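Local coordinates for putative gdp-fucose protein o-fucosyltransferase 1 (Caenorhabditis elegans, PDB 3ZY2) that is a putative protein O-fucosyltransferase of the GT-B clan that binds guanosine-5'-diphosphate, at residues 40-48 / 57-68; 238-246 / 331-341. All coordinates share one frame; numbering follows the deposited sequence.

Contact 1. Residues 40-48 / 57-68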
loop_
_atom_site.group_PDB
_atom_site.type_symbol
_atom_site.label_atom_id
_atom_site.label_comp_id
_atom_site.label_asym_id
_atom_site.label_seq_id
_atom_site.Cartn_x
_atom_site.Cartn_y
_atom_site.Cartn_z
ATOM N N THR A 40 16.016 -10.054 15.297
ATOM C CA THR A 40 15.469 -11.409 15.368
ATOM C C THR A 40 14.073 -11.430 14.758
ATOM O O THR A 40 13.250 -10.558 15.053
ATOM C CB THR A 40 15.408 -11.899 16.818
ATOM O OG1 THR A 40 16.737 -11.995 17.325
ATOM C CG2 THR A 40 14.792 -13.298 16.891
ATOM N N LEU A 41 13.817 -12.422 13.892
ATOM C CA LEU A 41 12.507 -12.582 13.269
ATOM C C LEU A 41 11.632 -13.507 14.085
ATOM O O LEU A 41 12.012 -14.653 14.357
ATOM C CB LEU A 41 12.634 -13.127 11.848
ATOM C CG LEU A 41 11.305 -13.288 11.103
ATOM C CD1 LEU A 41 10.619 -11.920 10.929
ATOM C CD2 LEU A 41 11.533 -13.989 9.756
ATOM N N VAL A 42 10.450 -13.017 14.462
ATOM C CA VAL A 42 9.421 -13.865 15.033
ATOM C C VAL A 42 8.825 -14.692 13.898
ATOM O O VAL A 42 8.358 -14.144 12.899
ATOM C CB VAL A 42 8.297 -13.058 15.739
ATOM C CG1 VAL A 42 7.250 -14.008 16.365
ATOM C CG2 VAL A 42 8.898 -12.084 16.797
ATOM N N LEU A 43 8.883 -16.014 14.042
ATOM C CA LEU A 43 8.417 -16.884 12.969
ATOM C C LEU A 43 6.888 -16.746 12.849
ATOM O O LEU A 43 6.161 -16.802 13.850
ATOM C CB LEU A 43 8.863 -18.324 13.233
ATOM C CG LEU A 43 10.378 -18.535 13.161
ATOM C CD1 LEU A 43 10.769 -19.843 13.855
ATOM C CD2 LEU A 43 10.856 -18.542 11.712
ATOM N N PRO A 44 6.373 -16.506 11.624
ATOM C CA PRO A 44 4.951 -16.229 11.470
ATOM C C PRO A 44 4.094 -17.464 11.687
ATOM O O PRO A 44 4.557 -18.592 11.456
ATOM C CB PRO A 44 4.845 -15.811 10.003
ATOM C CG PRO A 44 5.942 -16.566 9.315
ATOM C CD PRO A 44 7.088 -16.585 10.334
ATOM N N ASN A 45 2.860 -17.269 12.135
ATOM C CA ASN A 45 1.847 -18.303 11.927
ATOM C C ASN A 45 1.465 -18.248 10.465
ATOM O O ASN A 45 1.243 -17.150 9.896
ATOM C CB ASN A 45 0.613 -18.025 12.763
ATOM C CG ASN A 45 0.846 -18.242 14.246
ATOM O OD1 ASN A 45 1.626 -19.127 14.668
ATOM N ND2 ASN A 45 0.149 -17.453 15.052
ATOM N N PHE A 46 1.429 -19.409 9.825
ATOM C CA PHE A 46 0.829 -19.465 8.486
ATOM C C PHE A 46 -0.679 -19.509 8.569
ATOM O O PHE A 46 -1.224 -19.684 9.642
ATOM C CB PHE A 46 1.403 -20.651 7.697
ATOM C CG PHE A 46 2.868 -20.487 7.404
ATOM C CD1 PHE A 46 3.259 -19.622 6.379
ATOM C CD2 PHE A 46 3.843 -21.163 8.153
ATOM C CE1 PHE A 46 4.630 -19.422 6.070
ATOM C CE2 PHE A 46 5.234 -20.954 7.843
ATOM C CZ PHE A 46 5.597 -20.095 6.804
ATOM N N ILE A 47 -1.341 -19.310 7.443
ATOM C CA ILE A 47 -2.771 -19.092 7.454
ATOM C C ILE A 47 -3.452 -20.034 6.484
ATOM O O ILE A 47 -3.048 -20.145 5.331
ATOM C CB ILE A 47 -3.087 -17.622 7.106
ATOM C CG1 ILE A 47 -2.406 -16.669 8.107
ATOM C CG2 ILE A 47 -4.599 -17.390 7.159
ATOM C CD1 ILE A 47 -2.593 -15.186 7.823
ATOM N N GLU A 48 -4.505 -20.704 6.967
ATOM C CA GLU A 48 -5.353 -21.591 6.159
ATOM C C GLU A 48 -6.740 -21.011 6.068
ATOM O O GLU A 48 -7.283 -20.562 7.071
ATOM C CB GLU A 48 -5.422 -22.980 6.791
ATOM C CG GLU A 48 -4.160 -23.799 6.584
ATOM C CD GLU A 48 -4.257 -25.172 7.198
ATOM O OE1 GLU A 48 -5.319 -25.557 7.747
ATOM O OE2 GLU A 48 -3.265 -25.897 7.162
ATOM N N ILE A 57 -1.545 -21.489 11.729
ATOM C CA ILE A 57 -0.737 -22.689 11.865
ATOM C C ILE A 57 0.661 -22.301 12.355
ATOM O O ILE A 57 1.312 -21.489 11.736
ATOM C CB ILE A 57 -0.622 -23.408 10.483
ATOM C CG1 ILE A 57 -1.990 -23.576 9.775
ATOM C CG2 ILE A 57 0.170 -24.712 10.622
ATOM C CD1 ILE A 57 -3.068 -24.403 10.513
ATOM N N PRO A 58 1.111 -22.855 13.497
ATOM C CA PRO A 58 2.452 -22.460 13.937
ATOM C C PRO A 58 3.529 -22.880 12.930
ATOM O O PRO A 58 3.441 -23.976 12.320
ATOM C CB PRO A 58 2.642 -23.226 15.254
ATOM C CG PRO A 58 1.246 -23.537 15.726
ATOM C CD PRO A 58 0.440 -23.728 14.466
ATOM N N PHE A 59 4.534 -22.017 12.775
ATOM C CA PHE A 59 5.645 -22.281 11.870
ATOM C C PHE A 59 6.207 -23.690 12.066
ATOM O O PHE A 59 6.398 -24.424 11.097
ATOM C CB PHE A 59 6.755 -21.244 12.084
ATOM C CG PHE A 59 8.037 -21.556 11.336
ATOM C CD1 PHE A 59 9.007 -22.389 11.899
ATOM C CD2 PHE A 59 8.268 -21.022 10.057
ATOM C CE1 PHE A 59 10.207 -22.689 11.183
ATOM C CE2 PHE A 59 9.457 -21.310 9.356
ATOM C CZ PHE A 59 10.409 -22.143 9.920
ATOM N N GLU A 60 6.468 -24.059 13.321
ATOM C CA GLU A 60 7.153 -25.321 13.642
ATOM C C GLU A 60 6.298 -26.579 13.410
ATOM O O GLU A 60 6.822 -27.692 13.420
ATOM C CB GLU A 60 7.679 -25.300 15.091
ATOM C CG GLU A 60 6.595 -25.167 16.134
ATOM C CD GLU A 60 6.316 -23.727 16.546
ATOM O OE1 GLU A 60 6.510 -22.784 15.728
ATOM O OE2 GLU A 60 5.874 -23.550 17.716
ATOM N N PHE A 61 5.000 -26.402 13.189
ATOM C CA PHE A 61 4.152 -27.516 12.763
ATOM C C PHE A 61 4.561 -27.946 11.357
ATOM O O PHE A 61 4.515 -29.134 11.019
ATOM C CB PHE A 61 2.685 -27.104 12.807
ATOM C CG PHE A 61 1.723 -28.257 12.690
ATOM C CD1 PHE A 61 1.649 -29.213 13.692
ATOM C CD2 PHE A 61 0.894 -28.375 11.574
ATOM C CE1 PHE A 61 0.754 -30.292 13.601
ATOM C CE2 PHE A 61 -0.006 -29.440 11.471
ATOM C CZ PHE A 61 -0.065 -30.394 12.485
ATOM N N LEU A 62 5.018 -26.977 10.564
ATOM C CA LEU A 62 5.313 -27.193 9.135
ATOM C C LEU A 62 6.798 -27.338 8.837
ATOM O O LEU A 62 7.179 -28.161 8.025
ATOM C CB LEU A 62 4.754 -26.043 8.296
ATOM C CG LEU A 62 3.244 -25.831 8.404
ATOM C CD1 LEU A 62 2.834 -24.703 7.517
ATOM C CD2 LEU A 62 2.486 -27.127 8.017
ATOM N N PHE A 63 7.620 -26.506 9.464
ATOM C CA PHE A 63 9.061 -26.438 9.165
ATOM C C PHE A 63 9.919 -26.541 10.420
ATOM O O PHE A 63 9.439 -26.335 11.541
ATOM C CB PHE A 63 9.369 -25.106 8.486
ATOM C CG PHE A 63 8.717 -24.915 7.150
ATOM C CD1 PHE A 63 9.033 -25.744 6.098
ATOM C CD2 PHE A 63 7.836 -23.865 6.940
ATOM C CE1 PHE A 63 8.470 -25.553 4.841
ATOM C CE2 PHE A 63 7.268 -23.655 5.680
ATOM C CZ PHE A 63 7.592 -24.504 4.627
ATOM N N GLN A 64 11.208 -26.829 10.238
ATOM C CA GLN A 64 12.127 -27.035 11.385
ATOM C C GLN A 64 12.787 -25.729 11.797
ATOM O O GLN A 64 13.444 -25.084 11.000
ATOM C CB GLN A 64 13.184 -28.108 11.065
ATOM C CG GLN A 64 12.549 -29.459 10.858
ATOM C CD GLN A 64 13.535 -30.581 10.678
ATOM O OE1 GLN A 64 14.640 -30.565 11.232
ATOM N NE2 GLN A 64 13.141 -31.577 9.874
ATOM N N VAL A 65 12.592 -25.341 13.059
ATOM C CA VAL A 65 13.191 -24.119 13.583
ATOM C C VAL A 65 14.718 -24.162 13.488
ATOM O O VAL A 65 15.344 -23.179 13.077
ATOM C CB VAL A 65 12.722 -23.840 15.022
ATOM C CG1 VAL A 65 13.478 -22.636 15.606
ATOM C CG2 VAL A 65 11.213 -23.608 15.051
ATOM N N GLY A 66 15.318 -25.307 13.821
ATOM C CA GLY A 66 16.772 -25.458 13.752
ATOM C C GLY A 66 17.374 -25.115 12.403
ATOM O O GLY A 66 18.440 -24.487 12.329
ATOM N N THR A 67 16.678 -25.484 11.337
ATOM C CA THR A 67 17.184 -25.257 9.999
ATOM C C THR A 67 17.075 -23.791 9.567
ATOM O O THR A 67 18.020 -23.241 9.017
ATOM C CB THR A 67 16.518 -26.202 8.998
ATOM O OG1 THR A 67 16.756 -27.561 9.421
ATOM C CG2 THR A 67 17.132 -26.026 7.622
ATOM N N VAL A 68 15.944 -23.154 9.852
ATOM C CA VAL A 68 15.791 -21.760 9.469
ATOM C C VAL A 68 16.753 -20.848 10.242
ATOM O O VAL A 68 17.235 -19.853 9.699
ATOM C CB VAL A 68 14.313 -21.308 9.533
ATOM C CG1 VAL A 68 13.833 -21.069 10.968
ATOM C CG2 VAL A 68 14.123 -20.048 8.704
HETATM O O HOH W 1 4.446 -19.434 14.148
#

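Contact 2. Residues 238-246 / 331-341. With GDP (guanosine-5'-diphosphate), chain C.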
loop_
_atom_site.group_PDB
_atom_site.type_symbol
_atom_site.label_atom_id
_atom_site.label_comp_id
_atom_site.label_asym_id
_atom_site.label_seq_id
_atom_site.Cartn_x
_atom_site.Cartn_y
_atom_site.Cartn_z
ATOM N N PRO A 238 4.877 -10.590 -15.571
ATOM C CA PRO A 238 4.859 -11.692 -14.618
ATOM C C PRO A 238 3.482 -11.862 -13.996
ATOM O O PRO A 238 2.763 -10.874 -13.706
ATOM C CB PRO A 238 5.862 -11.251 -13.556
ATOM C CG PRO A 238 6.840 -10.424 -14.338
ATOM C CD PRO A 238 5.983 -9.652 -15.299
ATOM N N LEU A 239 3.113 -13.123 -13.819
ATOM C CA LEU A 239 1.890 -13.456 -13.132
ATOM C C LEU A 239 2.279 -14.477 -12.094
ATOM O O LEU A 239 2.711 -15.586 -12.436
ATOM C CB LEU A 239 0.867 -14.018 -14.113
ATOM C CG LEU A 239 -0.478 -14.434 -13.502
ATOM C CD1 LEU A 239 -1.252 -13.243 -12.870
ATOM C CD2 LEU A 239 -1.320 -15.137 -14.564
ATOM N N PHE A 240 2.185 -14.077 -10.835
ATOM C CA PHE A 240 2.508 -14.952 -9.722
ATOM C C PHE A 240 3.916 -15.515 -9.889
ATOM O O PHE A 240 4.851 -14.739 -10.009
ATOM C CB PHE A 240 1.419 -16.013 -9.571
ATOM C CG PHE A 240 0.051 -15.431 -9.315
ATOM C CD1 PHE A 240 -0.095 -14.255 -8.587
ATOM C CD2 PHE A 240 -1.086 -16.057 -9.818
ATOM C CE1 PHE A 240 -1.381 -13.695 -8.375
ATOM C CE2 PHE A 240 -2.354 -15.524 -9.594
ATOM C CZ PHE A 240 -2.495 -14.346 -8.876
ATOM N N ALA A 241 4.065 -16.839 -9.953
ATOM C CA ALA A 241 5.397 -17.443 -9.967
ATOM C C ALA A 241 5.998 -17.614 -11.363
ATOM O O ALA A 241 7.016 -18.299 -11.529
ATOM C CB ALA A 241 5.367 -18.788 -9.241
ATOM N N SER A 242 5.384 -17.012 -12.377
ATOM C CA SER A 242 5.756 -17.326 -13.761
ATOM C C SER A 242 7.242 -17.119 -14.123
ATOM O O SER A 242 7.747 -17.747 -15.053
ATOM C CB SER A 242 4.839 -16.579 -14.730
ATOM O OG SER A 242 4.987 -15.181 -14.554
ATOM N N GLU A 243 7.945 -16.255 -13.393
ATOM C CA GLU A 243 9.389 -16.045 -13.650
ATOM C C GLU A 243 10.252 -17.265 -13.287
ATOM O O GLU A 243 11.413 -17.358 -13.690
ATOM C CB GLU A 243 9.879 -14.780 -12.953
ATOM C CG GLU A 243 9.131 -13.513 -13.450
ATOM C CD GLU A 243 9.286 -12.310 -12.529
ATOM O OE1 GLU A 243 8.756 -12.325 -11.387
ATOM O OE2 GLU A 243 9.938 -11.326 -12.966
ATOM N N GLN A 244 9.670 -18.228 -12.573
ATOM C CA GLN A 244 10.398 -19.456 -12.273
ATOM C C GLN A 244 10.684 -20.296 -13.511
ATOM O O GLN A 244 11.629 -21.087 -13.507
ATOM C CB GLN A 244 9.654 -20.293 -11.233
ATOM C CG GLN A 244 8.449 -21.052 -11.777
ATOM C CD GLN A 244 7.824 -21.931 -10.719
ATOM O OE1 GLN A 244 8.521 -22.654 -9.987
ATOM N NE2 GLN A 244 6.491 -21.876 -10.622
ATOM N N CYS A 245 9.889 -20.136 -14.564
ATOM C CA CYS A 245 10.186 -20.830 -15.821
ATOM C C CYS A 245 10.550 -19.916 -16.993
ATOM O O CYS A 245 11.243 -20.358 -17.910
ATOM C CB CYS A 245 9.056 -21.769 -16.236
ATOM S SG CYS A 245 7.561 -20.982 -16.870
ATOM N N LEU A 246 10.091 -18.669 -16.957
ATOM C CA LEU A 246 10.319 -17.729 -18.075
ATOM C C LEU A 246 11.364 -16.653 -17.779
ATOM O O LEU A 246 11.624 -15.780 -18.632
ATOM C CB LEU A 246 9.005 -17.070 -18.503
ATOM C CG LEU A 246 7.979 -18.002 -19.145
ATOM C CD1 LEU A 246 6.584 -17.410 -18.973
ATOM C CD2 LEU A 246 8.292 -18.263 -20.610
ATOM N N ASN A 331 3.351 -26.471 -12.321
ATOM C CA ASN A 331 2.664 -25.393 -13.009
ATOM C C ASN A 331 3.486 -24.138 -12.811
ATOM O O ASN A 331 3.692 -23.690 -11.682
ATOM C CB ASN A 331 1.271 -25.221 -12.422
ATOM C CG ASN A 331 0.482 -24.200 -13.165
ATOM O OD1 ASN A 331 0.869 -23.032 -13.198
ATOM N ND2 ASN A 331 -0.597 -24.624 -13.816
ATOM N N CYS A 332 3.962 -23.582 -13.914
ATOM C CA CYS A 332 4.878 -22.459 -13.846
ATOM C C CYS A 332 4.292 -21.214 -13.186
ATOM O O CYS A 332 5.032 -20.413 -12.606
ATOM C CB CYS A 332 5.328 -22.119 -15.242
ATOM S SG CYS A 332 6.412 -20.697 -15.236
ATOM N N VAL A 333 2.984 -21.028 -13.288
ATOM C CA VAL A 333 2.363 -19.819 -12.727
ATOM C C VAL A 333 2.111 -19.958 -11.220
ATOM O O VAL A 333 2.040 -18.988 -10.479
ATOM C CB VAL A 333 1.054 -19.443 -13.509
ATOM C CG1 VAL A 333 0.383 -18.215 -12.914
ATOM C CG2 VAL A 333 1.380 -19.238 -14.960
ATOM N N SER A 334 2.005 -21.185 -10.745
ATOM C CA SER A 334 1.604 -21.388 -9.366
ATOM C C SER A 334 2.745 -21.169 -8.371
ATOM O O SER A 334 3.822 -21.804 -8.468
ATOM C CB SER A 334 1.056 -22.793 -9.211
ATOM O OG SER A 334 0.840 -23.094 -7.852
ATOM N N THR A 335 2.490 -20.338 -7.369
ATOM C CA THR A 335 3.472 -20.168 -6.290
ATOM C C THR A 335 3.582 -21.410 -5.397
ATOM O O THR A 335 4.560 -21.568 -4.661
ATOM C CB THR A 335 3.211 -18.939 -5.394
ATOM O OG1 THR A 335 1.955 -19.102 -4.716
ATOM C CG2 THR A 335 3.202 -17.673 -6.236
ATOM N N PHE A 336 2.570 -22.278 -5.457
ATOM C CA PHE A 336 2.597 -23.553 -4.756
ATOM C C PHE A 336 3.626 -24.488 -5.434
ATOM O O PHE A 336 4.504 -25.059 -4.778
ATOM C CB PHE A 336 1.166 -24.106 -4.737
ATOM C CG PHE A 336 0.960 -25.297 -3.850
ATOM C CD1 PHE A 336 0.613 -25.125 -2.503
ATOM C CD2 PHE A 336 1.003 -26.590 -4.374
ATOM C CE1 PHE A 336 0.388 -26.241 -1.681
ATOM C CE2 PHE A 336 0.746 -27.715 -3.556
ATOM C CZ PHE A 336 0.439 -27.538 -2.226
ATOM N N SER A 337 3.543 -24.598 -6.766
ATOM C CA SER A 337 4.604 -25.275 -7.530
ATOM C C SER A 337 5.963 -24.638 -7.264
ATOM O O SER A 337 6.977 -25.345 -7.246
ATOM C CB SER A 337 4.328 -25.263 -9.043
ATOM O OG SER A 337 3.525 -26.375 -9.460
ATOM N N HIS A 338 5.982 -23.314 -7.042
ATOM C CA HIS A 338 7.278 -22.603 -6.911
ATOM C C HIS A 338 7.994 -23.041 -5.634
ATOM O O HIS A 338 9.221 -23.160 -5.617
ATOM C CB HIS A 338 7.064 -21.080 -6.959
ATOM C CG HIS A 338 8.290 -20.256 -7.269
ATOM N ND1 HIS A 338 9.544 -20.751 -7.587
ATOM C CD2 HIS A 338 8.399 -18.908 -7.323
ATOM C CE1 HIS A 338 10.366 -19.733 -7.814
ATOM N NE2 HIS A 338 9.698 -18.610 -7.645
ATOM N N ILE A 339 7.227 -23.343 -4.584
ATOM C CA ILE A 339 7.813 -23.928 -3.370
ATOM C C ILE A 339 8.605 -25.193 -3.735
ATOM O O ILE A 339 9.759 -25.358 -3.325
ATOM C CB ILE A 339 6.717 -24.314 -2.343
ATOM C CG1 ILE A 339 6.105 -23.053 -1.728
ATOM C CG2 ILE A 339 7.375 -25.185 -1.243
ATOM C CD1 ILE A 339 4.861 -23.344 -0.899
ATOM N N VAL A 340 7.990 -26.068 -4.524
ATOM C CA VAL A 340 8.632 -27.333 -4.884
ATOM C C VAL A 340 9.883 -27.069 -5.729
ATOM O O VAL A 340 10.929 -27.666 -5.483
ATOM C CB VAL A 340 7.713 -28.260 -5.685
ATOM C CG1 VAL A 340 8.417 -29.595 -5.939
ATOM C CG2 VAL A 340 6.405 -28.512 -4.959
ATOM N N LYS A 341 9.758 -26.206 -6.735
ATOM C CA LYS A 341 10.891 -25.879 -7.612
ATOM C C LYS A 341 12.082 -25.377 -6.795
ATOM O O LYS A 341 13.209 -25.868 -6.984
ATOM C CB LYS A 341 10.473 -24.811 -8.641
ATOM C CG LYS A 341 11.594 -24.363 -9.575
ATOM C CD LYS A 341 12.165 -25.565 -10.339
ATOM C CE LYS A 341 12.959 -25.170 -11.588
ATOM N NZ LYS A 341 14.080 -24.205 -11.312
HETATM P PB GDP C . -1.159 -20.378 -6.174
HETATM O O1B GDP C . -1.134 -21.782 -6.656
HETATM O O2B GDP C . -0.037 -19.293 -6.242
HETATM O O3B GDP C . -2.618 -19.857 -5.614
HETATM O O3A GDP C . -0.767 -21.108 -4.667
HETATM P PA GDP C . -1.226 -20.538 -3.114
HETATM O O1A GDP C . -0.452 -21.959 -2.467
HETATM O O2A GDP C . -0.970 -19.304 -2.689
HETATM O "O5'" GDP C . -2.943 -20.786 -3.569
HETATM C "C5'" GDP C . -2.843 -22.073 -3.606
HETATM C "C4'" GDP C . -3.673 -22.957 -3.023
HETATM O "O4'" GDP C . -4.714 -23.777 -3.372
HETATM C "C3'" GDP C . -2.790 -23.673 -2.227
HETATM O "O3'" GDP C . -2.248 -23.320 -0.615
HETATM C "C2'" GDP C . -3.846 -25.345 -1.276
HETATM O "O2'" GDP C . -4.518 -24.710 -0.282
HETATM C "C1'" GDP C . -4.562 -25.373 -2.614
HETATM N N9 GDP C . -3.830 -26.086 -3.392
HETATM C C8 GDP C . -2.977 -25.549 -4.915
HETATM N N7 GDP C . -2.558 -26.772 -4.994
HETATM C C5 GDP C . -2.731 -27.803 -4.265
HETATM C C6 GDP C . -2.422 -29.488 -3.973
HETATM O O6 GDP C . -1.746 -29.849 -4.820
HETATM N N1 GDP C . -2.954 -29.721 -3.067
HETATM C C2 GDP C . -3.688 -29.334 -2.142
HETATM N N2 GDP C . -4.099 -29.757 -1.338
HETATM N N3 GDP C . -4.236 -27.864 -1.981
HETATM C C4 GDP C . -3.671 -27.199 -3.131
HETATM O O HOH W 2 13.301 -21.487 -11.306
#

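Contact 1. Residues 40-48 / 57-68
Leu43 lays its branched end on the ring of Phe59: CD2 stands 3.8 Å from the ring centroid and only 9° off the normal, a CH-pi contact, while CD1 of Leu43 lies nearer the rim, 3.7 Å from CD1 of Phe59. With CG anti to its own carbonyl carbon (chi1 -67°), the leucine can spread both methyls over that face and still reach Val65 and Val68 of the next helix. Phe46 runs side by side with Phe59, pointing the same way, and its CE2 lies 3.8 Å from CD2 of Phe59. CE2 of Phe46 also meets the edge of the Phe63 ring, near its plane, the two side chains crossing at about a right angle. CD1 of Leu62 packs against CD2 of Phe46 at 3.7 Å. Branched leucines thus supply methyls to flat rings that fill the buried seam.

The backbone pairing sets where the Phe46 ring starts. Phe46 and Ile57 form an antiparallel hydrogen-bonded pair, each N to the other's O at 2.8 Å; the bond from Ile57 N is the straighter, 163° at the hydrogen. Beyond it, CD1 of Ile57 meets the carboxylate carbon CD of Glu48 at 3.6 Å, and the acid's oxygens are bonded to His51 and Tyr316. At the other end a water accepts from Phe59 N at 2.9 Å, serving an amide in the first turn of the weakly bonded helix 59-62, and lies 2.9 Å from Asn45 OD1. Phe20 of helix 20-37 meets Phe46 edge-to-face. The arrangement is a short antiparallel hairpin, 46-48 with 55-57, its following helical turns packed on the link from strand 40-42 of the N-terminal parallel sheet in a GT-B protein.

Contact 2. Residues 238-246 / 331-341
The start of helix 335-346 belongs to the pocket for guanosine-5'-diphosphate, and the turn and short helix of 238-246 pack behind it. A disulfide joins the two, Cys245 SG to Cys332 SG at 2.0 Å, with a torsion of -96° about the S-S bond. Gln244 lies alongside: its CG sits between the backbone N and carbonyl carbon (chi1 77°), and the chain then extends so that NE2 donates to Cys332 O at 2.9 Å, nearly straight but from above the carbonyl plane. Its CB rests over one face of the His338 ring. An amide suits this buried place, serving a backbone carbonyl without bringing in charge.

Leu239 to Ser242 form a type II' turn, from which Ala241 N donates to Val333 O at 3.0 Å; the small CB of Ala241 fits beside the helix start. Ser334 is the N-cap, and a hydroxyl suits it by doing two jobs: OG accepts from Ser337 N and, more weakly, Phe336 N, while donating to GDP O1B at 2.7 Å. Thr335 grips GDP O2B through both N, at 3.0 Å, and its hydroxyl OG1. Phe336 lays one ring face against the guanine.

How the contacts relate
From the N terminus, strand 40-42 of the first parallel sheet runs into strand 46-48, and contact 1 soon closes a short loop of eight residues when 57-68 folds back on it. Contact 2 opens much later and is long-range: 84 residues, including strand 282-287 of the second parallel sheet, separate 238-246 from 331-341. The two contacts lie in series, neither nested nor crossed, on opposite sides of the chain's centre, and do not touch. Contact 1 joins the stretch leaving strand 40-42 to the second hairpin strand and the helical turns after it; contact 2 ties the turn and short helix of 238-246 to the segment that leaves strand 327-330 of the second sheet and enters helix 335-346.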